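Local coordinates for Alr4995 protein (Nostoc sp., PDB 6LRF), which is a bifunctional enzyme with arginine dihydrolase and ornithine cyclodeaminase activities, probably converting arginine through ornithine to proline, at residues S190-R194 and E341-E345; R289-H293 and T446-E450; Y386-R391 and G439-R444; D405-A409 and Q420-L424. All coordinates share one frame; numbering follows the deposited sequence.

Contact 1 (S190-R194 and E341-E345); sequences SYSNR and EVMEE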
loop_
_atom_site.group_PDB
_atom_site.type_symbol
_atom_site.label_atom_id
_atom_site.label_comp_id
_atom_site.label_asym_id
_atom_site.label_seq_id
_atom_site.Cartn_x
_atom_site.Cartn_y
_atom_site.Cartn_z
ATOM N N SER B 190 7.264 -28.821 -13.026
ATOM C CA SER B 190 7.134 -29.705 -11.877
ATOM C C SER B 190 6.804 -31.146 -12.299
ATOM O O SER B 190 7.356 -32.107 -11.752
ATOM C CB SER B 190 6.058 -29.175 -10.927
ATOM O OG SER B 190 4.765 -29.511 -11.409
ATOM N N TYR B 191 5.897 -31.293 -13.261
ATOM C CA TYR B 191 5.559 -32.615 -13.796
ATOM C C TYR B 191 6.817 -33.377 -14.253
ATOM O O TYR B 191 6.969 -34.553 -13.967
ATOM C CB TYR B 191 4.565 -32.500 -14.965
ATOM C CG TYR B 191 3.247 -31.823 -14.602
ATOM C CD1 TYR B 191 2.291 -32.481 -13.821
ATOM C CD2 TYR B 191 2.956 -30.529 -15.040
ATOM C CE1 TYR B 191 1.084 -31.870 -13.484
ATOM C CE2 TYR B 191 1.750 -29.913 -14.710
ATOM C CZ TYR B 191 0.820 -30.589 -13.931
ATOM O OH TYR B 191 -0.377 -29.983 -13.595
ATOM N N SER B 192 7.717 -32.691 -14.945
ATOM C CA SER B 192 8.887 -33.341 -15.529
ATOM C C SER B 192 9.902 -33.747 -14.467
ATOM O O SER B 192 10.494 -34.837 -14.541
ATOM C CB SER B 192 9.530 -32.422 -16.566
ATOM O OG SER B 192 8.583 -32.138 -17.586
ATOM N N ASN B 193 10.087 -32.876 -13.475
ATOM C CA ASN B 193 10.946 -33.177 -12.330
ATOM C C ASN B 193 10.438 -34.363 -11.522
ATOM O O ASN B 193 11.216 -35.210 -11.068
ATOM C CB ASN B 193 11.083 -31.945 -11.438
ATOM C CG ASN B 193 12.213 -31.027 -11.889
ATOM O OD1 ASN B 193 13.357 -31.464 -12.039
ATOM N ND2 ASN B 193 11.898 -29.759 -12.122
ATOM N N ARG B 194 9.127 -34.440 -11.353
ATOM C CA ARG B 194 8.547 -35.588 -10.670
ATOM C C ARG B 194 8.922 -36.866 -11.443
ATOM O O ARG B 194 9.308 -37.873 -10.843
ATOM C CB ARG B 194 7.023 -35.430 -10.557
ATOM C CG ARG B 194 6.420 -35.590 -9.158
ATOM C CD ARG B 194 4.884 -35.324 -9.174
ATOM N NE ARG B 194 4.598 -33.941 -9.547
ATOM C CZ ARG B 194 3.554 -33.544 -10.280
ATOM N NH1 ARG B 194 2.678 -34.436 -10.732
ATOM N NH2 ARG B 194 3.390 -32.250 -10.574
ATOM N N GLU B 341 -2.242 -37.923 -16.379
ATOM C CA GLU B 341 -2.384 -36.968 -15.295
ATOM C C GLU B 341 -2.510 -35.544 -15.832
ATOM O O GLU B 341 -3.387 -34.785 -15.411
ATOM C CB GLU B 341 -1.199 -37.089 -14.356
ATOM C CG GLU B 341 -1.120 -36.015 -13.299
ATOM C CD GLU B 341 0.252 -35.980 -12.653
ATOM O OE1 GLU B 341 1.055 -36.902 -12.944
ATOM O OE2 GLU B 341 0.527 -35.049 -11.860
ATOM N N VAL B 342 -1.655 -35.180 -16.785
ATOM C CA VAL B 342 -1.682 -33.811 -17.311
ATOM C C VAL B 342 -2.939 -33.606 -18.169
ATOM O O VAL B 342 -3.564 -32.534 -18.140
ATOM C CB VAL B 342 -0.402 -33.473 -18.124
ATOM C CG1 VAL B 342 -0.541 -32.119 -18.823
ATOM C CG2 VAL B 342 0.830 -33.486 -17.217
HETATM N N MSE B 343 -3.318 -34.638 -18.923
HETATM C CA MSE B 343 -4.562 -34.609 -19.699
HETATM C C MSE B 343 -5.795 -34.350 -18.813
HETATM O O MSE B 343 -6.691 -33.595 -19.183
HETATM C CB MSE B 343 -4.754 -35.922 -20.464
HETATM C CG MSE B 343 -6.036 -35.949 -21.295
HETATM SE SE MSE B 343 -6.101 -34.498 -22.684
HETATM C CE MSE B 343 -5.253 -35.466 -24.200
ATOM N N GLU B 344 -5.842 -34.981 -17.648
ATOM C CA GLU B 344 -6.952 -34.771 -16.721
ATOM C C GLU B 344 -6.992 -33.338 -16.211
ATOM O O GLU B 344 -8.067 -32.740 -16.040
ATOM C CB GLU B 344 -6.842 -35.718 -15.536
ATOM C CG GLU B 344 -7.011 -37.175 -15.890
ATOM C CD GLU B 344 -6.945 -38.059 -14.663
ATOM O OE1 GLU B 344 -5.863 -38.134 -14.028
ATOM O OE2 GLU B 344 -7.993 -38.648 -14.323
ATOM N N GLU B 345 -5.819 -32.786 -15.955
ATOM C CA GLU B 345 -5.740 -31.419 -15.487
ATOM C C GLU B 345 -6.284 -30.454 -16.562
ATOM O O GLU B 345 -7.063 -29.537 -16.264
ATOM C CB GLU B 345 -4.305 -31.084 -15.113
ATOM C CG GLU B 345 -4.147 -29.771 -14.381
ATOM C CD GLU B 345 -4.094 -29.930 -12.863
ATOM O OE1 GLU B 345 -3.472 -30.911 -12.369
ATOM O OE2 GLU B 345 -4.675 -29.060 -12.169
#
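Tyr191 and Val342 supply the apolar part of this helix-to-helix contact: methyl CG2 of Val342 sits over one face of the tyrosine ring, 3.9 Å from its centroid, an almost vertical CH-pi approach. The torsion that sets CG of Tyr191 anti to the carbonyl carbon (chi1 -59°) sends the ring across the gap between the helices. At the ring edge, OE2 of Glu341 lies 3.6 Å from CE1 of Tyr191, with carboxylate and ring steeply inclined to one another. The two segments run nearly antiparallel, their axes 12.7 Å apart, so long side chains rather than close backbones span the interval. This is packing between a helix of the GME-family region, 190-199, and one of the LOR/SDH-type region, 340-352.

Charged and polar links add to the ring contact. NH1 of Arg194 forms a salt bridge with OE2 of Glu341, modelled at a very short 2.5 Å and far from straight (129° at the hydrogen), a weak bond whose fine detail is doubtful. On the Arg194 side, NH2 also makes a weak bond to OG of Ser190, one turn earlier. Tyr191 OH reaches OE1 of Glu345 in a weak hydrogen bond of 3.5 Å. His556 of helix 554-567 touches Arg194, Glu341 and Glu345.

Contact 2 (R289-H293 and T446-E450); sequences RIEGH and TESRE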
loop_
_atom_site.group_PDB
_atom_site.type_symbol
_atom_site.label_atom_id
_atom_site.label_comp_id
_atom_site.label_asym_id
_atom_site.label_seq_id
_atom_site.Cartn_x
_atom_site.Cartn_y
_atom_site.Cartn_z
ATOM N N ARG B 289 -14.681 -30.114 -28.723
ATOM C CA ARG B 289 -15.419 -29.120 -29.495
ATOM C C ARG B 289 -15.791 -27.948 -28.586
ATOM O O ARG B 289 -16.143 -28.144 -27.421
ATOM C CB ARG B 289 -16.661 -29.757 -30.127
ATOM C CG ARG B 289 -17.472 -28.860 -31.045
ATOM C CD ARG B 289 -18.580 -29.667 -31.707
ATOM N NE ARG B 289 -19.576 -28.827 -32.364
ATOM C CZ ARG B 289 -19.468 -28.386 -33.612
ATOM N NH1 ARG B 289 -18.393 -28.699 -34.334
ATOM N NH2 ARG B 289 -20.430 -27.630 -34.139
ATOM N N ILE B 290 -15.672 -26.729 -29.105
ATOM C CA ILE B 290 -16.067 -25.531 -28.362
ATOM C C ILE B 290 -16.963 -24.672 -29.263
ATOM O O ILE B 290 -16.661 -24.484 -30.437
ATOM C CB ILE B 290 -14.831 -24.740 -27.868
ATOM C CG1 ILE B 290 -15.254 -23.483 -27.121
ATOM C CG2 ILE B 290 -13.892 -24.393 -29.010
ATOM C CD1 ILE B 290 -15.838 -23.780 -25.760
ATOM N N GLU B 291 -18.091 -24.208 -28.723
ATOM C CA GLU B 291 -19.064 -23.404 -29.465
ATOM C C GLU B 291 -19.375 -22.080 -28.758
ATOM O O GLU B 291 -19.341 -21.996 -27.530
ATOM C CB GLU B 291 -20.375 -24.166 -29.652
ATOM C CG GLU B 291 -20.396 -25.222 -30.737
ATOM C CD GLU B 291 -21.808 -25.787 -30.963
ATOM O OE1 GLU B 291 -22.755 -25.291 -30.310
ATOM O OE2 GLU B 291 -21.975 -26.709 -31.798
ATOM N N GLY B 292 -19.724 -21.055 -29.530
ATOM C CA GLY B 292 -20.085 -19.771 -28.946
ATOM C C GLY B 292 -19.612 -18.607 -29.788
ATOM O O GLY B 292 -19.427 -18.750 -31.001
ATOM N N HIS B 293 -19.432 -17.451 -29.158
ATOM C CA HIS B 293 -18.882 -16.286 -29.847
ATOM C C HIS B 293 -17.364 -16.308 -29.683
ATOM O O HIS B 293 -16.785 -15.537 -28.921
ATOM C CB HIS B 293 -19.489 -14.988 -29.304
ATOM C CG HIS B 293 -20.985 -14.948 -29.380
ATOM N ND1 HIS B 293 -21.785 -14.899 -28.259
ATOM C CD2 HIS B 293 -21.826 -14.972 -30.442
ATOM C CE1 HIS B 293 -23.055 -14.879 -28.628
ATOM N NE2 HIS B 293 -23.108 -14.931 -29.947
ATOM N N THR B 446 -24.610 -18.670 -21.653
ATOM C CA THR B 446 -23.720 -18.027 -22.628
ATOM C C THR B 446 -22.913 -16.858 -22.051
ATOM O O THR B 446 -21.684 -16.832 -22.155
ATOM C CB THR B 446 -24.504 -17.507 -23.857
ATOM O OG1 THR B 446 -25.483 -18.474 -24.262
ATOM C CG2 THR B 446 -23.549 -17.228 -25.015
ATOM N N GLU B 447 -23.606 -15.905 -21.432
ATOM C CA GLU B 447 -22.957 -14.711 -20.896
ATOM C C GLU B 447 -21.899 -15.060 -19.840
ATOM O O GLU B 447 -20.920 -14.330 -19.667
ATOM C CB GLU B 447 -24.010 -13.750 -20.317
ATOM C CG GLU B 447 -24.242 -13.859 -18.808
ATOM C CD GLU B 447 -25.350 -12.939 -18.297
ATOM O OE1 GLU B 447 -25.487 -11.807 -18.817
ATOM O OE2 GLU B 447 -26.073 -13.340 -17.358
ATOM N N SER B 448 -22.082 -16.190 -19.157
ATOM C CA SER B 448 -21.140 -16.627 -18.127
ATOM C C SER B 448 -19.803 -17.112 -18.706
ATOM O O SER B 448 -18.740 -16.606 -18.321
ATOM C CB SER B 448 -21.757 -17.735 -17.265
ATOM O OG SER B 448 -20.823 -18.205 -16.297
ATOM N N ARG B 449 -19.855 -18.091 -19.617
ATOM C CA ARG B 449 -18.639 -18.662 -20.216
ATOM C C ARG B 449 -17.823 -17.597 -20.957
ATOM O O ARG B 449 -16.610 -17.740 -21.128
ATOM C CB ARG B 449 -18.975 -19.810 -21.186
ATOM C CG ARG B 449 -19.854 -20.915 -20.615
ATOM C CD ARG B 449 -20.046 -22.087 -21.585
ATOM N NE ARG B 449 -20.591 -21.667 -22.876
ATOM C CZ ARG B 449 -19.982 -21.841 -24.052
ATOM N NH1 ARG B 449 -20.566 -21.416 -25.165
ATOM N NH2 ARG B 449 -18.794 -22.438 -24.128
ATOM N N GLU B 450 -18.502 -16.535 -21.390
ATOM C CA GLU B 450 -17.873 -15.455 -22.149
ATOM C C GLU B 450 -17.759 -14.187 -21.299
ATOM O O GLU B 450 -18.751 -13.488 -21.087
ATOM C CB GLU B 450 -18.668 -15.179 -23.433
ATOM C CG GLU B 450 -18.739 -16.385 -24.388
ATOM C CD GLU B 450 -19.685 -16.169 -25.569
ATOM O OE1 GLU B 450 -20.036 -14.996 -25.843
ATOM O OE2 GLU B 450 -20.078 -17.172 -26.222
#
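Gly292 and His293, where strand 280-292 runs out, face the short helix 446-449 and the residue that leaves it, with CA of His293 7.8 Å from CA of Glu450. The central motif is a His-carboxylate hydrogen bond, widened into a two-point grip because Glu450 also takes a backbone N-H. Its OE1 accepts from ND1 of His293 at 3.0 Å through the syn lone pair, in the plane of the imidazole, while the carboxylate itself stands almost perpendicular to that ring. OE2 receives N of His293, also at 3.0 Å and nearly straight, from above the carboxylate plane. The other ring nitrogen, NE2, bonds to the carbonyl O of Gln326, which fixes the imidazole from a second side. With alanine in place of Glu450, both N and ND1 of His293 would probably lose these acceptors and the ring would be freer to turn. Gly292 suits the site, since a side chain would run into this carboxylate. Alongside, Arg449 bends at chi3 (-56°) and sends NH1 to the carbonyl O of Glu291, 2.7 Å away and within the guanidinium plane. NH2 of the same group bonds to O of Leu353, and at that edge it meets methyl CD1 of Ile290, 3.6 Å from NH2.

Contact 3 (Y386-R391 and G439-R444); sequences YPTEVR and GIRTIR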
loop_
_atom_site.group_PDB
_atom_site.type_symbol
_atom_site.label_atom_id
_atom_site.label_comp_id
_atom_site.label_asym_id
_atom_site.label_seq_id
_atom_site.Cartn_x
_atom_site.Cartn_y
_atom_site.Cartn_z
ATOM N N TYR B 386 -19.516 -24.079 -10.707
ATOM C CA TYR B 386 -20.455 -23.951 -11.828
ATOM C C TYR B 386 -21.435 -25.098 -11.945
ATOM O O TYR B 386 -21.099 -26.228 -11.585
ATOM C CB TYR B 386 -19.677 -23.806 -13.134
ATOM C CG TYR B 386 -18.872 -22.548 -13.144
ATOM C CD1 TYR B 386 -19.499 -21.311 -13.256
ATOM C CD2 TYR B 386 -17.489 -22.585 -13.003
ATOM C CE1 TYR B 386 -18.773 -20.143 -13.242
ATOM C CE2 TYR B 386 -16.750 -21.420 -12.993
ATOM C CZ TYR B 386 -17.398 -20.200 -13.114
ATOM O OH TYR B 386 -16.666 -19.029 -13.100
ATOM N N PRO B 387 -22.653 -24.817 -12.464
ATOM C CA PRO B 387 -23.673 -25.855 -12.668
ATOM C C PRO B 387 -23.132 -26.948 -13.574
ATOM O O PRO B 387 -22.567 -26.645 -14.625
ATOM C CB PRO B 387 -24.835 -25.111 -13.346
ATOM C CG PRO B 387 -24.577 -23.679 -13.119
ATOM C CD PRO B 387 -23.087 -23.520 -13.014
ATOM N N THR B 388 -23.314 -28.195 -13.150
ATOM C CA THR B 388 -22.575 -29.326 -13.685
ATOM C C THR B 388 -23.532 -30.481 -13.939
ATOM O O THR B 388 -24.445 -30.711 -13.145
ATOM C CB THR B 388 -21.452 -29.762 -12.702
ATOM O OG1 THR B 388 -20.518 -28.686 -12.521
ATOM C CG2 THR B 388 -20.697 -31.012 -13.199
ATOM N N GLU B 389 -23.340 -31.184 -15.057
ATOM C CA GLU B 389 -24.083 -32.415 -15.344
ATOM C C GLU B 389 -23.099 -33.576 -15.494
ATOM O O GLU B 389 -21.970 -33.376 -15.949
ATOM C CB GLU B 389 -24.931 -32.263 -16.614
ATOM C CG GLU B 389 -26.212 -31.446 -16.447
ATOM C CD GLU B 389 -26.914 -31.121 -17.779
ATOM O OE1 GLU B 389 -26.381 -31.460 -18.860
ATOM O OE2 GLU B 389 -28.009 -30.518 -17.747
ATOM N N VAL B 390 -23.516 -34.779 -15.091
ATOM C CA VAL B 390 -22.693 -35.982 -15.239
ATOM C C VAL B 390 -23.474 -37.115 -15.939
ATOM O O VAL B 390 -24.691 -37.221 -15.789
ATOM C CB VAL B 390 -22.173 -36.462 -13.873
ATOM C CG1 VAL B 390 -21.338 -35.361 -13.212
ATOM C CG2 VAL B 390 -23.326 -36.809 -12.958
ATOM N N ARG B 391 -22.779 -37.951 -16.711
ATOM C CA ARG B 391 -23.443 -38.973 -17.537
ATOM C C ARG B 391 -23.393 -40.336 -16.848
ATOM O O ARG B 391 -22.316 -40.904 -16.652
ATOM C CB ARG B 391 -22.797 -39.058 -18.922
ATOM C CG ARG B 391 -23.684 -39.666 -20.041
ATOM C CD ARG B 391 -22.911 -39.637 -21.363
ATOM N NE ARG B 391 -23.623 -40.196 -22.513
ATOM C CZ ARG B 391 -23.440 -41.432 -22.982
ATOM N NH1 ARG B 391 -22.597 -42.258 -22.382
ATOM N NH2 ARG B 391 -24.112 -41.851 -24.045
ATOM N N GLY B 439 -17.545 -37.979 -19.012
ATOM C CA GLY B 439 -18.954 -37.873 -18.696
ATOM C C GLY B 439 -19.275 -36.739 -17.750
ATOM O O GLY B 439 -20.121 -36.875 -16.869
ATOM N N ILE B 440 -18.587 -35.616 -17.930
ATOM C CA ILE B 440 -18.833 -34.421 -17.124
ATOM C C ILE B 440 -18.899 -33.211 -18.039
ATOM O O ILE B 440 -18.026 -33.011 -18.880
ATOM C CB ILE B 440 -17.733 -34.210 -16.069
ATOM C CG1 ILE B 440 -17.542 -35.470 -15.230
ATOM C CG2 ILE B 440 -18.071 -33.000 -15.157
ATOM C CD1 ILE B 440 -16.158 -35.635 -14.647
ATOM N N ARG B 441 -19.933 -32.399 -17.888
ATOM C CA ARG B 441 -19.985 -31.146 -18.628
ATOM C C ARG B 441 -20.536 -30.045 -17.734
ATOM O O ARG B 441 -21.234 -30.310 -16.751
ATOM C CB ARG B 441 -20.830 -31.292 -19.896
ATOM C CG ARG B 441 -22.310 -31.535 -19.638
ATOM C CD ARG B 441 -22.999 -31.907 -20.941
ATOM N NE ARG B 441 -24.441 -32.085 -20.779
ATOM C CZ ARG B 441 -25.232 -32.646 -21.693
ATOM N NH1 ARG B 441 -26.529 -32.763 -21.466
ATOM N NH2 ARG B 441 -24.720 -33.088 -22.830
ATOM N N THR B 442 -20.197 -28.808 -18.068
ATOM C CA THR B 442 -20.738 -27.660 -17.361
ATOM C C THR B 442 -21.987 -27.173 -18.094
ATOM O O THR B 442 -22.170 -27.472 -19.271
ATOM C CB THR B 442 -19.722 -26.521 -17.280
ATOM O OG1 THR B 442 -20.180 -25.543 -16.347
ATOM C CG2 THR B 442 -19.573 -25.864 -18.644
ATOM N N ILE B 443 -22.853 -26.431 -17.410
ATOM C CA ILE B 443 -23.969 -25.815 -18.107
ATOM C C ILE B 443 -24.050 -24.345 -17.738
ATOM O O ILE B 443 -25.112 -23.832 -17.410
ATOM C CB ILE B 443 -25.314 -26.540 -17.820
ATOM C CG1 ILE B 443 -25.456 -26.897 -16.333
ATOM C CG2 ILE B 443 -25.416 -27.802 -18.666
ATOM C CD1 ILE B 443 -26.751 -27.617 -15.986
ATOM N N ARG B 444 -22.908 -23.674 -17.793
ATOM C CA ARG B 444 -22.881 -22.224 -17.673
ATOM C C ARG B 444 -23.593 -21.581 -18.862
ATOM O O ARG B 444 -23.364 -21.961 -20.016
ATOM C CB ARG B 444 -21.450 -21.705 -17.588
ATOM C CG ARG B 444 -20.586 -22.417 -16.599
ATOM C CD ARG B 444 -19.136 -22.011 -16.765
ATOM N NE ARG B 444 -18.948 -20.565 -16.667
ATOM C CZ ARG B 444 -17.757 -19.968 -16.644
ATOM N NH1 ARG B 444 -16.642 -20.689 -16.709
ATOM N NH2 ARG B 444 -17.679 -18.650 -16.552
#
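Arg444 folds over Tyr386 because its chain turns at chi3 (56°), which lays the guanidinium flat on the tyrosine ring. Arg441 reaches Glu389 by another route: CG lies between the backbone N and the carbonyl carbon (chi1 67°), and the chain then runs extended. Glu389 and Arg441 belong to an antiparallel strand pair, in which 440-442 joins 388-392 as an outermost strand, within this chain, of a mixed beta sheet; the Tyr386-Arg444 stack lies just past its end.

Glu389 and Arg441 form the hydrogen-bonded pair of the ladder, with N of Glu389 to O of Arg441 at 2.8 Å and N of Arg441 to O of Glu389 at 3.0 Å. Above it the side chains form a salt bridge in which a single carboxylate oxygen is gripped twice: OE1 of Glu389 accepts from NE of Arg441 at 2.8 Å and from NH1 of Arg441 at 2.9 Å, both in the guanidinium plane. A leucine in place of Arg441 would probably leave the Glu389 carboxylate without its charge partner here and remove the cation-pi contact with Trp396. Methyl CD1 of Ile443 leans against the same glutamate, 3.6 Å from its OE2. On the other face Thr388 and Ile440 meet through their CG2 methyls.

The Tyr386-Arg444 stack is nearly parallel, with planes 9° apart and centres 3.8 Å apart. Its guanidinium is held by outside acceptors, NE by OG of Ser448 and NH1 by O of Asp352. Where the strands part, O of Pro387 takes two donors from opposite faces of its plane, N of Ile443 at 2.8 Å and OG1 of Thr442.

Contact 4 (D405-A409 and Q420-L424); sequences DGAIA and QCKIL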
loop_
_atom_site.group_PDB
_atom_site.type_symbol
_atom_site.label_atom_id
_atom_site.label_comp_id
_atom_site.label_asym_id
_atom_site.label_seq_id
_atom_site.Cartn_x
_atom_site.Cartn_y
_atom_site.Cartn_z
ATOM N N ASP B 405 -14.506 -27.574 -4.810
ATOM C CA ASP B 405 -13.611 -28.381 -3.992
ATOM C C ASP B 405 -14.328 -29.527 -3.304
ATOM O O ASP B 405 -13.937 -29.950 -2.214
ATOM C CB ASP B 405 -12.897 -27.510 -2.959
ATOM C CG ASP B 405 -11.906 -26.543 -3.601
ATOM O OD1 ASP B 405 -11.485 -26.789 -4.757
ATOM O OD2 ASP B 405 -11.558 -25.536 -2.959
ATOM N N GLY B 406 -15.368 -30.041 -3.946
ATOM C CA GLY B 406 -16.024 -31.236 -3.441
ATOM C C GLY B 406 -15.776 -32.425 -4.346
ATOM O O GLY B 406 -15.093 -32.296 -5.375
ATOM N N ALA B 407 -16.314 -33.578 -3.953
ATOM C CA ALA B 407 -16.419 -34.717 -4.843
ATOM C C ALA B 407 -17.871 -34.854 -5.285
ATOM O O ALA B 407 -18.775 -34.288 -4.677
ATOM C CB ALA B 407 -15.932 -35.993 -4.153
ATOM N N ILE B 408 -18.110 -35.603 -6.349
ATOM C CA ILE B 408 -19.485 -35.804 -6.788
ATOM C C ILE B 408 -19.889 -37.248 -6.527
ATOM O O ILE B 408 -19.317 -38.174 -7.097
ATOM C CB ILE B 408 -19.649 -35.452 -8.266
ATOM C CG1 ILE B 408 -19.242 -33.988 -8.489
ATOM C CG2 ILE B 408 -21.085 -35.672 -8.729
ATOM C CD1 ILE B 408 -19.413 -33.531 -9.922
ATOM N N ALA B 409 -20.862 -37.431 -5.637
ATOM C CA ALA B 409 -21.332 -38.759 -5.266
ATOM C C ALA B 409 -22.607 -39.079 -6.043
ATOM O O ALA B 409 -23.456 -38.221 -6.254
ATOM C CB ALA B 409 -21.578 -38.843 -3.755
ATOM N N GLN B 420 -24.734 -35.720 -6.242
ATOM C CA GLN B 420 -24.567 -34.791 -5.128
ATOM C C GLN B 420 -23.121 -34.367 -4.937
ATOM O O GLN B 420 -22.248 -35.194 -4.713
ATOM C CB GLN B 420 -25.016 -35.437 -3.818
ATOM C CG GLN B 420 -26.350 -35.044 -3.276
ATOM C CD GLN B 420 -26.683 -35.867 -2.041
ATOM O OE1 GLN B 420 -26.443 -37.079 -2.005
ATOM N NE2 GLN B 420 -27.211 -35.212 -1.017
ATOM N N CYS B 421 -22.895 -33.069 -4.956
ATOM C CA CYS B 421 -21.636 -32.498 -4.551
ATOM C C CYS B 421 -21.468 -32.603 -3.019
ATOM O O CYS B 421 -22.300 -32.122 -2.249
ATOM C CB CYS B 421 -21.611 -31.059 -5.025
ATOM S SG CYS B 421 -20.055 -30.328 -5.094
ATOM N N LYS B 422 -20.407 -33.257 -2.577
ATOM C CA LYS B 422 -20.157 -33.433 -1.147
ATOM C C LYS B 422 -18.728 -33.059 -0.841
ATOM O O LYS B 422 -17.826 -33.389 -1.612
ATOM C CB LYS B 422 -20.399 -34.878 -0.706
ATOM C CG LYS B 422 -21.850 -35.343 -0.689
ATOM C CD LYS B 422 -21.888 -36.790 -0.244
ATOM C CE LYS B 422 -23.103 -37.139 0.588
ATOM N NZ LYS B 422 -22.794 -38.317 1.487
ATOM N N ILE B 423 -18.505 -32.377 0.274
ATOM C CA ILE B 423 -17.135 -32.143 0.727
ATOM C C ILE B 423 -16.542 -33.458 1.229
ATOM O O ILE B 423 -17.276 -34.353 1.633
ATOM C CB ILE B 423 -17.061 -31.070 1.832
ATOM C CG1 ILE B 423 -17.895 -31.515 3.040
ATOM C CG2 ILE B 423 -17.530 -29.711 1.278
ATOM C CD1 ILE B 423 -17.800 -30.578 4.236
ATOM N N LEU B 424 -15.218 -33.567 1.203
ATOM C CA LEU B 424 -14.545 -34.842 1.421
ATOM C C LEU B 424 -14.921 -35.502 2.736
ATOM O O LEU B 424 -15.206 -36.700 2.769
ATOM C CB LEU B 424 -13.029 -34.659 1.373
ATOM C CG LEU B 424 -12.417 -34.186 0.053
ATOM C CD1 LEU B 424 -10.900 -34.040 0.187
ATOM C CD2 LEU B 424 -12.752 -35.130 -1.072
HETATM O O HOH W 1 -13.990 -31.000 -0.020
#
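Ala407 and Ala409 pair with Lys422 and Gln420 in a buried antiparallel ladder, the open end of the beta hairpin formed by strands 407-413 and 416-422. Both are hydrogen-bonded pairs, and each makes its two reciprocal bonds. N of Ala407 donates to O of Lys422 at 2.8 Å, and N of Lys422 answers to O of Ala407. N of Ala409 reaches O of Gln420, again at 2.8 Å, and N of Gln420 returns to O of Ala409 in that carbonyl's plane. Ile408 and Cys421, the non-hydrogen-bonded pair between them, turn to the other face, and their CA atoms direct hydrogens at O of Gln420 and O of Ala407 respectively.

Side-chain contact is slight: on the face shared with Lys422 and Gln420, segment 405-409 offers only the methyls of Ala407 and Ala409. Lys422 places CG anti to its carbonyl carbon (chi1 -71°), and its aliphatic run then passes diagonally by Ala409, CD lying 4.1 Å from CB of Ala409. The ammonium leaves the ladder for a salt bridge with Glu431. At Gly406, CA comes to 3.4 Å from O of Lys422, an approach with no room for a beta carbon. Beyond it a water links O of Asp405 to N of Leu424, although its modelled distance to the former is doubtfully short.

The hairpin is interior to the mixed sheet, between strand 395-400, where Val399 meets Ile408 and Cys421, and strand 432-435, where Ile434 meets Ile408. Helix 554-567 closes the open end: Leu424 packs on Leu558 and Asn562, and OD1 of Asp405 bonds to ND1 of His554.

Contacts 3 and 4 belong to one mixed sheet, their centres 14 Å apart, and meet where CG1 of Val390 lies 4.2 Å from CD1 of Ile408. Contact 2 is also 14 Å from contact 3, centre to centre. Helix 446-449 follows strand 440-442 after three residues, and CG of Arg449 packs 3.5 Å from CB of Arg444, so the sheet's outermost strand leads into the attachment to strand 280-292. Contact 1 stands apart, its centre 24 Å from those of contacts 3 and 4. Helix 554-567 touches contacts 1 and 4, while Asp352, the last residue of helix 340-352, and Leu353 just beyond it offer carbonyl oxygens to the arginines of contacts 3 and 2. No substrate occupies this unliganded structure.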